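Local structure of guanine deaminase (Escherichia coli, 6OHB) at residues Gln59-Asp62 / Thr63-Val66; Phe125-Lys128 / Gln129-Asn133; Arg172-Asp176 / Tyr177-Thr181; Trp196-Gly200 / Arg201-Ala205; Thr207-Phe210 / Ala211-Ser215. The protein catalyses the zinc-dependent hydrolytic deamination of guanine, releasing xanthine and ammonia, in guanine degradation. One frame throughout, in Å; residues are numbered along the deposited sequence.

Interaction 1. Residues Gln59-Asp62 / Thr63-Val66; sequences QIPD and TIRV
I60 and I64 meet on the inside of a tight reversal of the chain, where I60 CG2 lies 3.7 Å from I64 CG1. The two side chains cross at about a right angle, and I64 CD1 runs on past that methyl to reach P61, with CD1 3.8 Å from P61 CD on the proline ring. I64 therefore presents its longer branch to two neighbours at once, a task for which a beta-branched isoleucine with its extra carbon is well shaped. With chi1 at 78°, I64 CG1 is set between the backbone N and the carbonyl carbon, and this turns the branch back over the residues that precede it.

What brings these side chains together is a type I beta turn from P61 to I64, with D62 and T63 at its two corners. The turn is closed by I64 N reaching P61 O at 3.4 Å, a weak hydrogen bond despite its straight N-H...O angle of 168°. Because P61 serves through its carbonyl, its missing N-H costs the turn nothing. D62 and T63 are exposed, as suits small polar residues on the outside of a bend.

The turn belongs to the connection between helix 53-56 and strand 67-70, its centre about 34 Å from the centre of the chain and away from the zinc site. I60 packs on A10 of strand 8-12 and on L39 and L41 of strand 38-43, while P61 touches L8, so the turn lies against the small four-stranded mixed sheet, of which strand 67-70 is an outermost strand.

Interaction 2. Residues Phe125-Lys128 / Gln129-Asn133; sequences FFIK and QLLRN
One face of the F125 ring is covered by Q129, whose CG stands 3.9 Å from the ring centroid in a CH-pi contact displaced toward the rim. The amide follows over the same ring, its plane only 15° from that of the phenyl group, with Q129 NE2 3.6 Å from F125 CE1. This is an i to i+4 pairing on helix 116-132, which packs outside strand 73-84 in the TIM-barrel fold of the amidohydrolases. F125 carries its CG opposite the backbone N (chi1 177°), while Q129 bends at its second torsion, and the bend lays its amide back along the ring. Across the dimer interface F125 also packs on L401 of the second subunit, and Q129 on P397 of that chain. An alanine at F125 would probably leave the Q129 side chain free to turn and open a gap against L401 of the neighbouring subunit.

A second aromatic, F126, packs on I83 of strand 73-84 and L152 of helix 146-158; its CE2 lies 3.5 Å from L130 CD1, approached obliquely, and L130 touches I83 too. F126 also borders Y85, a residue that probably binds substrate. I127 and L131 run side by side, pointing the same way, more loosely joined. Large apolar residues suit these buried positions, whereas R132 reaches out to a salt bridge with D422.

Regular backbone bonds hold the spacing, as from L130 N to F126 O at 3.0 Å. N133 turns its side chain back toward Q129: its ND2 donates to Q129 O over 2.9 Å, almost straight at 174°, with Q129 O lying in the plane of the N133 amide.

Interaction 3. Residues Arg172-Asp176 / Tyr177-Thr181; sequences RNAPD and YLLDT
Y177 places its CG between the backbone N and the carbonyl carbon (chi1 55°), a turn that folds the phenol back onto P175 two residues earlier. L179 instead holds CG opposite the carbonyl carbon (chi1 -67°) with an extended second torsion, and its two methyls spread against A174 and the backbone of R172. The two groups pack independently of each other.

The first contact is a CH-pi interaction. P175 CB sits 3.6 Å from the centroid of the Y177 ring, over one face and offset toward the rim, with the two side chains lying alongside and P175 CG 3.6 Å from Y177 OH. Proline suits the place because its ring is rigid and compact. In the second contact L179 CD2 lies 3.7 Å from A174 CB, and L179 CD1 comes within 3.2 Å of A174 O.

A short 3-10 turn at D176 and Y177 brings these partners round. L178 N donates to P175 O at 3.0 Å, from well above the carbonyl plane, and a weaker bond runs from L179 N to D176 O. N173, with its left-handed backbone (phi 61°), adopts a conformation that asparagine tolerates well. R172 NE and N173 ND2 both bond to P212 O, while L178 packs on F107 and beside R209, which probably binds substrate. T181 then caps helix 182-196 through S184 N.

The side-chain contacts are thus dispersive and weakly polar, and the hydrogen bonds that shape the turn belong to the main chain; the C-H groups of P175 CB lie over the phenol face, a weak CH-pi attraction.

Interaction 4. Residues Trp196-Gly200 / Arg201-Ala205; sequences WHKNG and RLLYA
Two beta turns share N199, a type II turn from W196 to N199 and a type II' turn from N199 to L202, the latter closed by L202 N reaching N199 O at 3.1 Å. G200 takes the first corner of the II' turn (phi 66°), where a CB would collide with R201 N and glycine is the natural choice. Water 1 bridges G200 O and L202 O.

H197 accepts from the backbone: with CG anti to its own N (chi1 -172°), the ring carries ND1 across to Y204 N, 3.2 Å away and tilted 16° from the ring plane. Accepting there requires ND1 to be without a proton, which probably puts the ring proton on NE2, where D231 offers a weak bond; K198 CG covers one ring face. A leucine in place of H197 would probably leave Y204 N without its acceptor. W196 CE3 meets L202 CD1 at 3.6 Å, both side chains pointing the same way.

The turns link helix 182-196 to strand 203-208, which runs parallel between strands 164-169 and 233-238 of the barrel. W196 stacks on F153 and L202 packs on A156, both of helix 146-158, while R201 extends to salt bridges with D387 and E385, just before strand 388-391.

Interaction 5. Residues Thr207-Phe210 / Ala211-Ser215; sequences TPRF and APTSS
Apolar packing joins F210 to P212 and T213. The phenyl ring crosses P212 at about a right angle, though how close they come is doubtful in the model, and T213 CG2 lies 3.5 Å from F210 CE2. With chi1 at 49°, F210 CG stands between the backbone N and the carbonyl carbon, which folds the ring back over the residues that follow. R209 CG lies about 4.2 Å above one face of that ring, toward its rim. A proline and a threonine offer the F210 ring apolar carbons in a buried bend.

Hydrogen bonds within the bend are modest. T213 N reaches F210 O at 3.3 Å, a weak bond, and S214 N bonds to A211 O at 3.1 Å. Water 2 donates to S214 OG over 2.7 Å and also to F210 O, and it meets T213 OG1 as well; the last two distances are unusually short, which makes its exact position doubtful. The hydroxyls of T213 and S214 suit a place beside a single buried water.

R209 and F210 probably bind substrate. The guanidinium group of R209 forms a salt bridge with E110, and its backbone O is hydrogen-bonded to H237 ND1, which is likely to hold the orientation of this zinc ligand.

The bend leaves the C-terminal end of barrel strand 203-208, where active sites of this fold gather, and leads to helix 216-228, which S215 caps through Q218 N. F210 packs on L102 of helix 98-111 and on Y258 of helix 258-264, while P212 rests on W247 of helix 242-251.

Overall arrangement
From the N terminus the five contacts come in series, none nesting or crossing. Interaction 1 closes a turn beside the small sheet, on the opposite side of the chain's centre from interactions 3 and 5. Interaction 2 lies along helix 116-132, where barrel and second subunit meet. Interaction 3 closes a loop after strand 164-169, and interaction 4 closes the turns that lead from helix 182-196 into strand 203-208. At the other end of that strand, interaction 5 forms the bend before helix 216-228. Interactions 3 and 5, their centres about 11 Å apart, touch directly, tying two successive loops together on the substrate side of the barrel.

Interaction 1. Residues Gln59-Asp62 / Thr63-Val66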
# COMPACT_ATOMS: atom_id res chain seq x y z
N GLN A 59 -18.77 -9.63 38.07
CA GLN A 59 -18.36 -8.30 38.54
C GLN A 59 -19.10 -7.15 37.86
O GLN A 59 -18.85 -6.00 38.22
CB GLN A 59 -16.86 -8.10 38.34
CG GLN A 59 -15.97 -9.05 39.11
CD GLN A 59 -14.52 -8.94 38.69
OE1 GLN A 59 -13.76 -8.16 39.24
NE2 GLN A 59 -14.14 -9.73 37.68
N ILE A 60 -19.96 -7.42 36.88
CA ILE A 60 -20.64 -6.35 36.15
C ILE A 60 -21.87 -5.89 36.94
O ILE A 60 -22.80 -6.68 37.14
CB ILE A 60 -21.03 -6.79 34.73
CG1 ILE A 60 -19.80 -7.22 33.94
CG2 ILE A 60 -21.74 -5.65 34.00
CD1 ILE A 60 -20.12 -7.88 32.62
N PRO A 61 -21.91 -4.64 37.39
CA PRO A 61 -23.04 -4.18 38.20
C PRO A 61 -24.32 -4.11 37.39
O PRO A 61 -24.32 -4.01 36.17
CB PRO A 61 -22.60 -2.78 38.67
CG PRO A 61 -21.12 -2.71 38.41
CD PRO A 61 -20.87 -3.60 37.23
N ASP A 62 -25.44 -4.16 38.12
CA ASP A 62 -26.75 -4.08 37.48
C ASP A 62 -27.01 -2.72 36.85
O ASP A 62 -27.94 -2.60 36.04
CB ASP A 62 -27.85 -4.38 38.51
CG ASP A 62 -27.53 -5.59 39.37
OD1 ASP A 62 -26.57 -5.50 40.17
OD2 ASP A 62 -28.24 -6.61 39.28
N THR A 63 -26.22 -1.70 37.20
CA THR A 63 -26.45 -0.35 36.71
C THR A 63 -25.93 -0.10 35.30
O THR A 63 -26.36 0.86 34.65
CB THR A 63 -25.77 0.66 37.65
OG1 THR A 63 -25.86 0.19 39.00
CG2 THR A 63 -26.42 2.04 37.54
N ILE A 64 -25.03 -0.95 34.79
CA ILE A 64 -24.38 -0.72 33.51
C ILE A 64 -24.76 -1.82 32.54
O ILE A 64 -24.96 -2.98 32.93
CB ILE A 64 -22.85 -0.60 33.65
CG1 ILE A 64 -22.21 -1.98 33.79
CG2 ILE A 64 -22.49 0.29 34.83
CD1 ILE A 64 -20.71 -1.96 33.84
N ARG A 65 -24.92 -1.45 31.28
CA ARG A 65 -25.05 -2.40 30.19
C ARG A 65 -23.70 -2.57 29.50
O ARG A 65 -22.95 -1.60 29.33
CB ARG A 65 -26.15 -1.96 29.22
CG ARG A 65 -27.52 -2.05 29.90
CD ARG A 65 -28.69 -2.16 28.93
NE ARG A 65 -28.62 -3.33 28.07
CZ ARG A 65 -29.05 -4.55 28.41
NH1 ARG A 65 -29.59 -4.76 29.60
NH2 ARG A 65 -28.95 -5.55 27.54
N VAL A 66 -23.38 -3.80 29.13
CA VAL A 66 -22.09 -4.11 28.53
C VAL A 66 -22.11 -3.72 27.05
O VAL A 66 -23.13 -3.86 26.37
CB VAL A 66 -21.76 -5.60 28.71
CG1 VAL A 66 -22.89 -6.47 28.21
CG2 VAL A 66 -20.46 -5.96 28.00

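Interaction 2. Residues Phe125-Lys128 / Gln129-Asn133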
# COMPACT_ATOMS: atom_id res chain seq x y z
N PHE A 125 -7.90 18.26 13.01
CA PHE A 125 -7.86 17.28 11.92
C PHE A 125 -6.86 16.16 12.19
O PHE A 125 -7.14 14.99 11.93
CB PHE A 125 -7.53 17.99 10.60
CG PHE A 125 -7.38 17.07 9.42
CD1 PHE A 125 -8.48 16.76 8.63
CD2 PHE A 125 -6.16 16.51 9.10
CE1 PHE A 125 -8.35 15.91 7.55
CE2 PHE A 125 -6.03 15.65 8.02
CZ PHE A 125 -7.13 15.35 7.24
N PHE A 126 -5.69 16.52 12.72
CA PHE A 126 -4.64 15.54 12.99
C PHE A 126 -5.08 14.55 14.06
O PHE A 126 -4.88 13.34 13.92
CB PHE A 126 -3.37 16.29 13.41
CG PHE A 126 -2.20 15.42 13.69
CD1 PHE A 126 -1.36 15.00 12.66
CD2 PHE A 126 -1.90 15.04 14.98
CE1 PHE A 126 -0.26 14.20 12.92
CE2 PHE A 126 -0.80 14.24 15.26
CZ PHE A 126 0.02 13.82 14.23
N ILE A 127 -5.69 15.05 15.14
CA ILE A 127 -6.19 14.15 16.18
C ILE A 127 -7.27 13.23 15.62
O ILE A 127 -7.32 12.04 15.93
CB ILE A 127 -6.71 14.95 17.39
CG1 ILE A 127 -5.58 15.75 18.04
CG2 ILE A 127 -7.34 14.02 18.43
CD1 ILE A 127 -4.58 14.91 18.80
N LYS A 128 -8.14 13.77 14.75
CA LYS A 128 -9.20 12.95 14.16
C LYS A 128 -8.62 11.83 13.31
O LYS A 128 -9.10 10.69 13.36
CB LYS A 128 -10.12 13.82 13.29
CG LYS A 128 -11.57 13.98 13.76
CD LYS A 128 -11.68 14.38 15.22
CE LYS A 128 -13.14 14.57 15.63
NZ LYS A 128 -13.77 15.73 14.94
N GLN A 129 -7.57 12.13 12.55
CA GLN A 129 -6.93 11.10 11.73
C GLN A 129 -6.28 10.04 12.60
O GLN A 129 -6.37 8.84 12.29
CB GLN A 129 -5.90 11.73 10.79
CG GLN A 129 -6.49 12.71 9.79
CD GLN A 129 -7.77 12.20 9.16
OE1 GLN A 129 -7.76 11.23 8.41
NE2 GLN A 129 -8.89 12.86 9.47
N LEU A 130 -5.60 10.45 13.68
CA LEU A 130 -5.05 9.47 14.62
C LEU A 130 -6.14 8.53 15.13
O LEU A 130 -5.99 7.30 15.09
CB LEU A 130 -4.37 10.18 15.78
CG LEU A 130 -3.09 10.96 15.47
CD1 LEU A 130 -2.53 11.57 16.74
CD2 LEU A 130 -2.07 10.05 14.79
N LEU A 131 -7.24 9.09 15.63
CA LEU A 131 -8.29 8.27 16.23
C LEU A 131 -8.90 7.31 15.22
O LEU A 131 -9.04 6.11 15.48
CB LEU A 131 -9.36 9.16 16.87
CG LEU A 131 -8.87 9.98 18.05
CD1 LEU A 131 -10.01 10.79 18.65
CD2 LEU A 131 -8.24 9.08 19.11
N ARG A 132 -9.27 7.82 14.03
CA ARG A 132 -9.96 6.97 13.07
C ARG A 132 -9.08 5.85 12.52
O ARG A 132 -9.61 4.92 11.90
CB ARG A 132 -10.52 7.80 11.90
CG ARG A 132 -9.49 8.17 10.85
CD ARG A 132 -10.06 8.02 9.43
NE ARG A 132 -11.36 8.66 9.28
CZ ARG A 132 -12.13 8.54 8.20
NH1 ARG A 132 -11.73 7.80 7.17
NH2 ARG A 132 -13.30 9.16 8.15
N ASN A 133 -7.77 5.89 12.74
CA ASN A 133 -6.89 4.81 12.34
C ASN A 133 -6.42 3.95 13.51
O ASN A 133 -5.57 3.08 13.33
CB ASN A 133 -5.70 5.36 11.56
CG ASN A 133 -6.09 5.81 10.16
OD1 ASN A 133 -6.16 5.01 9.23
ND2 ASN A 133 -6.38 7.10 10.01

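Interaction 3. Residues Arg172-Asp176 / Tyr177-Thr181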
# COMPACT_ATOMS: atom_id res chain seq x y z
N ARG A 172 19.40 27.00 11.51
CA ARG A 172 20.23 27.25 10.34
C ARG A 172 19.81 26.33 9.20
O ARG A 172 19.08 25.36 9.39
CB ARG A 172 21.72 27.05 10.66
CG ARG A 172 22.15 25.60 10.80
CD ARG A 172 23.62 25.50 11.16
NE ARG A 172 24.04 24.12 11.35
CZ ARG A 172 25.27 23.75 11.70
NH1 ARG A 172 26.21 24.67 11.89
NH2 ARG A 172 25.56 22.47 11.85
N ASN A 173 20.27 26.69 7.99
CA ASN A 173 20.12 25.86 6.79
C ASN A 173 18.65 25.61 6.44
O ASN A 173 18.25 24.50 6.08
CB ASN A 173 20.87 24.54 6.93
CG ASN A 173 22.37 24.71 6.85
OD1 ASN A 173 22.86 25.57 6.12
ND2 ASN A 173 23.10 23.91 7.61
N ALA A 174 17.84 26.66 6.52
CA ALA A 174 16.43 26.59 6.16
C ALA A 174 15.92 28.00 5.97
O ALA A 174 16.53 28.95 6.47
CB ALA A 174 15.62 25.85 7.24
N PRO A 175 14.83 28.18 5.23
CA PRO A 175 14.30 29.53 5.00
C PRO A 175 14.08 30.28 6.31
O PRO A 175 13.79 29.68 7.35
CB PRO A 175 12.98 29.28 4.27
CG PRO A 175 13.20 28.01 3.55
CD PRO A 175 14.09 27.17 4.44
N ASP A 176 14.22 31.60 6.25
CA ASP A 176 14.19 32.42 7.46
C ASP A 176 12.86 32.32 8.19
O ASP A 176 12.82 32.47 9.42
CB ASP A 176 14.50 33.88 7.11
CG ASP A 176 15.98 34.18 7.11
OD1 ASP A 176 16.77 33.30 6.69
OD2 ASP A 176 16.37 35.29 7.52
N TYR A 177 11.77 32.06 7.46
CA TYR A 177 10.46 31.99 8.11
C TYR A 177 10.31 30.77 9.01
O TYR A 177 9.32 30.68 9.73
CB TYR A 177 9.35 32.02 7.06
CG TYR A 177 9.44 30.95 5.98
CD1 TYR A 177 9.19 29.61 6.27
CD2 TYR A 177 9.73 31.29 4.67
CE1 TYR A 177 9.26 28.64 5.29
CE2 TYR A 177 9.80 30.33 3.68
CZ TYR A 177 9.57 29.00 3.99
OH TYR A 177 9.64 28.04 3.01
N LEU A 178 11.26 29.83 8.98
CA LEU A 178 11.17 28.59 9.75
C LEU A 178 12.36 28.38 10.67
O LEU A 178 12.64 27.24 11.06
CB LEU A 178 11.01 27.40 8.80
CG LEU A 178 10.09 26.28 9.30
CD1 LEU A 178 8.64 26.64 9.08
CD2 LEU A 178 10.44 24.95 8.63
N LEU A 179 13.09 29.44 11.01
CA LEU A 179 14.27 29.35 11.85
C LEU A 179 14.03 30.00 13.21
O LEU A 179 13.32 31.01 13.31
CB LEU A 179 15.48 30.02 11.19
CG LEU A 179 16.03 29.37 9.92
CD1 LEU A 179 17.22 30.16 9.40
CD2 LEU A 179 16.40 27.92 10.20
N ASP A 180 14.61 29.41 14.25
CA ASP A 180 14.70 30.05 15.55
C ASP A 180 16.16 30.47 15.79
O ASP A 180 16.97 30.54 14.86
CB ASP A 180 14.14 29.11 16.62
CG ASP A 180 14.77 27.72 16.59
OD1 ASP A 180 15.98 27.60 16.29
OD2 ASP A 180 14.06 26.73 16.89
N THR A 181 16.48 30.75 17.05
CA THR A 181 17.85 30.95 17.50
C THR A 181 18.10 29.99 18.65
O THR A 181 17.16 29.43 19.22
CB THR A 181 18.11 32.40 17.93
OG1 THR A 181 17.39 32.68 19.14
CG2 THR A 181 17.65 33.37 16.85

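Interaction 4. Residues Trp196-Gly200 / Arg201-Ala205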
# COMPACT_ATOMS: atom_id res chain seq x y z
N TRP A 196 3.28 21.76 29.61
CA TRP A 196 2.66 20.55 29.10
C TRP A 196 3.30 19.26 29.56
O TRP A 196 2.61 18.23 29.57
CB TRP A 196 2.66 20.56 27.56
CG TRP A 196 1.84 21.65 26.92
CD1 TRP A 196 2.31 22.69 26.17
CD2 TRP A 196 0.42 21.80 26.97
NE1 TRP A 196 1.27 23.48 25.76
CE2 TRP A 196 0.10 22.96 26.24
CE3 TRP A 196 -0.62 21.07 27.57
CZ2 TRP A 196 -1.22 23.41 26.08
CZ3 TRP A 196 -1.92 21.51 27.41
CH2 TRP A 196 -2.21 22.67 26.68
N HIS A 197 4.58 19.26 29.93
CA HIS A 197 5.20 18.01 30.33
C HIS A 197 4.54 17.48 31.59
O HIS A 197 4.44 18.18 32.60
CB HIS A 197 6.71 18.19 30.53
CG HIS A 197 7.44 16.90 30.77
ND1 HIS A 197 7.33 15.82 29.92
CD2 HIS A 197 8.27 16.52 31.76
CE1 HIS A 197 8.08 14.83 30.38
NE2 HIS A 197 8.66 15.23 31.49
N LYS A 198 4.09 16.22 31.53
CA LYS A 198 3.32 15.58 32.60
C LYS A 198 2.05 16.35 32.94
O LYS A 198 1.53 16.25 34.06
CB LYS A 198 4.18 15.37 33.85
CG LYS A 198 5.39 14.46 33.64
CD LYS A 198 5.64 13.55 34.84
CE LYS A 198 5.94 14.34 36.11
NZ LYS A 198 7.38 14.75 36.20
N ASN A 199 1.50 17.09 31.98
CA ASN A 199 0.16 17.67 32.11
C ASN A 199 -0.85 16.61 31.69
O ASN A 199 -1.05 16.36 30.50
CB ASN A 199 0.03 18.94 31.27
CG ASN A 199 -1.31 19.64 31.45
OD1 ASN A 199 -2.29 19.04 31.88
ND2 ASN A 199 -1.35 20.92 31.10
N GLY A 200 -1.49 15.98 32.67
CA GLY A 200 -2.32 14.83 32.37
C GLY A 200 -1.46 13.69 31.86
O GLY A 200 -0.45 13.33 32.46
N ARG A 201 -1.86 13.12 30.72
CA ARG A 201 -1.10 12.05 30.10
C ARG A 201 -0.17 12.57 29.01
O ARG A 201 0.45 11.77 28.30
CB ARG A 201 -2.05 10.99 29.52
CG ARG A 201 -2.92 10.28 30.57
CD ARG A 201 -4.01 9.45 29.89
NE ARG A 201 -3.47 8.23 29.29
CZ ARG A 201 -3.96 7.64 28.20
NH1 ARG A 201 -5.01 8.15 27.57
NH2 ARG A 201 -3.39 6.54 27.74
N LEU A 202 -0.04 13.89 28.88
CA LEU A 202 0.82 14.47 27.87
C LEU A 202 2.28 14.40 28.30
O LEU A 202 2.60 14.36 29.50
CB LEU A 202 0.43 15.93 27.61
CG LEU A 202 -1.01 16.15 27.14
CD1 LEU A 202 -1.30 17.63 26.99
CD2 LEU A 202 -1.26 15.41 25.82
N LEU A 203 3.17 14.36 27.31
CA LEU A 203 4.61 14.28 27.54
C LEU A 203 5.32 15.12 26.49
O LEU A 203 4.85 15.26 25.36
CB LEU A 203 5.10 12.83 27.49
CG LEU A 203 4.44 11.84 28.45
CD1 LEU A 203 4.69 10.40 28.04
CD2 LEU A 203 4.93 12.08 29.88
N TYR A 204 6.47 15.68 26.87
CA TYR A 204 7.23 16.55 25.99
C TYR A 204 8.50 15.87 25.50
O TYR A 204 9.15 15.13 26.24
CB TYR A 204 7.59 17.88 26.68
CG TYR A 204 8.19 18.88 25.72
CD1 TYR A 204 9.55 18.86 25.42
CD2 TYR A 204 7.40 19.84 25.10
CE1 TYR A 204 10.10 19.77 24.53
CE2 TYR A 204 7.94 20.75 24.22
CZ TYR A 204 9.29 20.71 23.94
OH TYR A 204 9.84 21.61 23.06
N ALA A 205 8.85 16.13 24.24
CA ALA A 205 10.07 15.62 23.63
C ALA A 205 10.91 16.79 23.13
O ALA A 205 10.42 17.63 22.38
CB ALA A 205 9.76 14.67 22.47
O HOH W 1 2.08 12.58 31.26

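Interaction 5. Residues Thr207-Phe210 / Ala211-Ser215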
# COMPACT_ATOMS: atom_id res chain seq x y z
N THR A 207 13.03 18.27 20.63
CA THR A 207 12.90 17.88 19.22
C THR A 207 13.73 18.81 18.34
O THR A 207 13.21 19.78 17.77
CB THR A 207 11.43 17.89 18.80
OG1 THR A 207 10.65 17.20 19.77
CG2 THR A 207 11.25 17.22 17.47
N PRO A 208 15.03 18.55 18.22
CA PRO A 208 15.79 19.13 17.11
C PRO A 208 15.48 18.34 15.84
O PRO A 208 15.48 17.11 15.86
CB PRO A 208 17.25 18.96 17.54
CG PRO A 208 17.24 17.78 18.48
CD PRO A 208 15.88 17.74 19.13
N ARG A 209 15.20 19.06 14.75
CA ARG A 209 14.81 18.38 13.51
C ARG A 209 15.86 17.37 13.10
O ARG A 209 15.60 16.16 13.05
CB ARG A 209 14.56 19.40 12.39
CG ARG A 209 13.95 18.76 11.15
CD ARG A 209 13.67 19.77 10.05
NE ARG A 209 12.63 20.72 10.41
CZ ARG A 209 11.34 20.57 10.13
NH1 ARG A 209 10.91 19.48 9.49
NH2 ARG A 209 10.47 21.50 10.50
N PHE A 210 17.07 17.84 12.81
CA PHE A 210 18.25 16.99 12.70
C PHE A 210 19.48 17.88 12.83
O PHE A 210 19.38 19.11 12.95
CB PHE A 210 18.26 16.18 11.39
CG PHE A 210 17.99 16.99 10.15
CD1 PHE A 210 17.03 16.58 9.24
CD2 PHE A 210 18.70 18.14 9.87
CE1 PHE A 210 16.78 17.31 8.09
CE2 PHE A 210 18.45 18.87 8.73
CZ PHE A 210 17.49 18.46 7.84
N ALA A 211 20.65 17.25 12.81
CA ALA A 211 21.90 17.99 13.01
C ALA A 211 22.16 19.04 11.93
O ALA A 211 22.64 20.13 12.28
CB ALA A 211 23.07 17.01 13.12
N PRO A 212 21.90 18.80 10.63
CA PRO A 212 22.15 19.86 9.64
C PRO A 212 21.51 21.20 9.96
O PRO A 212 22.14 22.24 9.71
CB PRO A 212 21.57 19.26 8.35
CG PRO A 212 21.81 17.81 8.50
CD PRO A 212 21.68 17.50 9.98
N THR A 213 20.31 21.22 10.52
CA THR A 213 19.60 22.47 10.74
C THR A 213 19.76 23.00 12.16
O THR A 213 19.01 23.89 12.57
CB THR A 213 18.11 22.33 10.40
OG1 THR A 213 17.60 21.12 10.98
CG2 THR A 213 17.90 22.31 8.89
N SER A 214 20.73 22.49 12.91
CA SER A 214 20.99 23.01 14.25
C SER A 214 22.46 23.35 14.40
O SER A 214 23.33 22.50 14.17
CB SER A 214 20.56 21.98 15.31
OG SER A 214 19.15 21.89 15.37
N SER A 215 22.73 24.59 14.81
CA SER A 215 24.08 25.03 15.08
C SER A 215 24.63 24.31 16.31
O SER A 215 23.88 23.72 17.09
CB SER A 215 24.09 26.54 15.31
OG SER A 215 23.38 26.87 16.49
O HOH W 2 17.67 20.79 13.44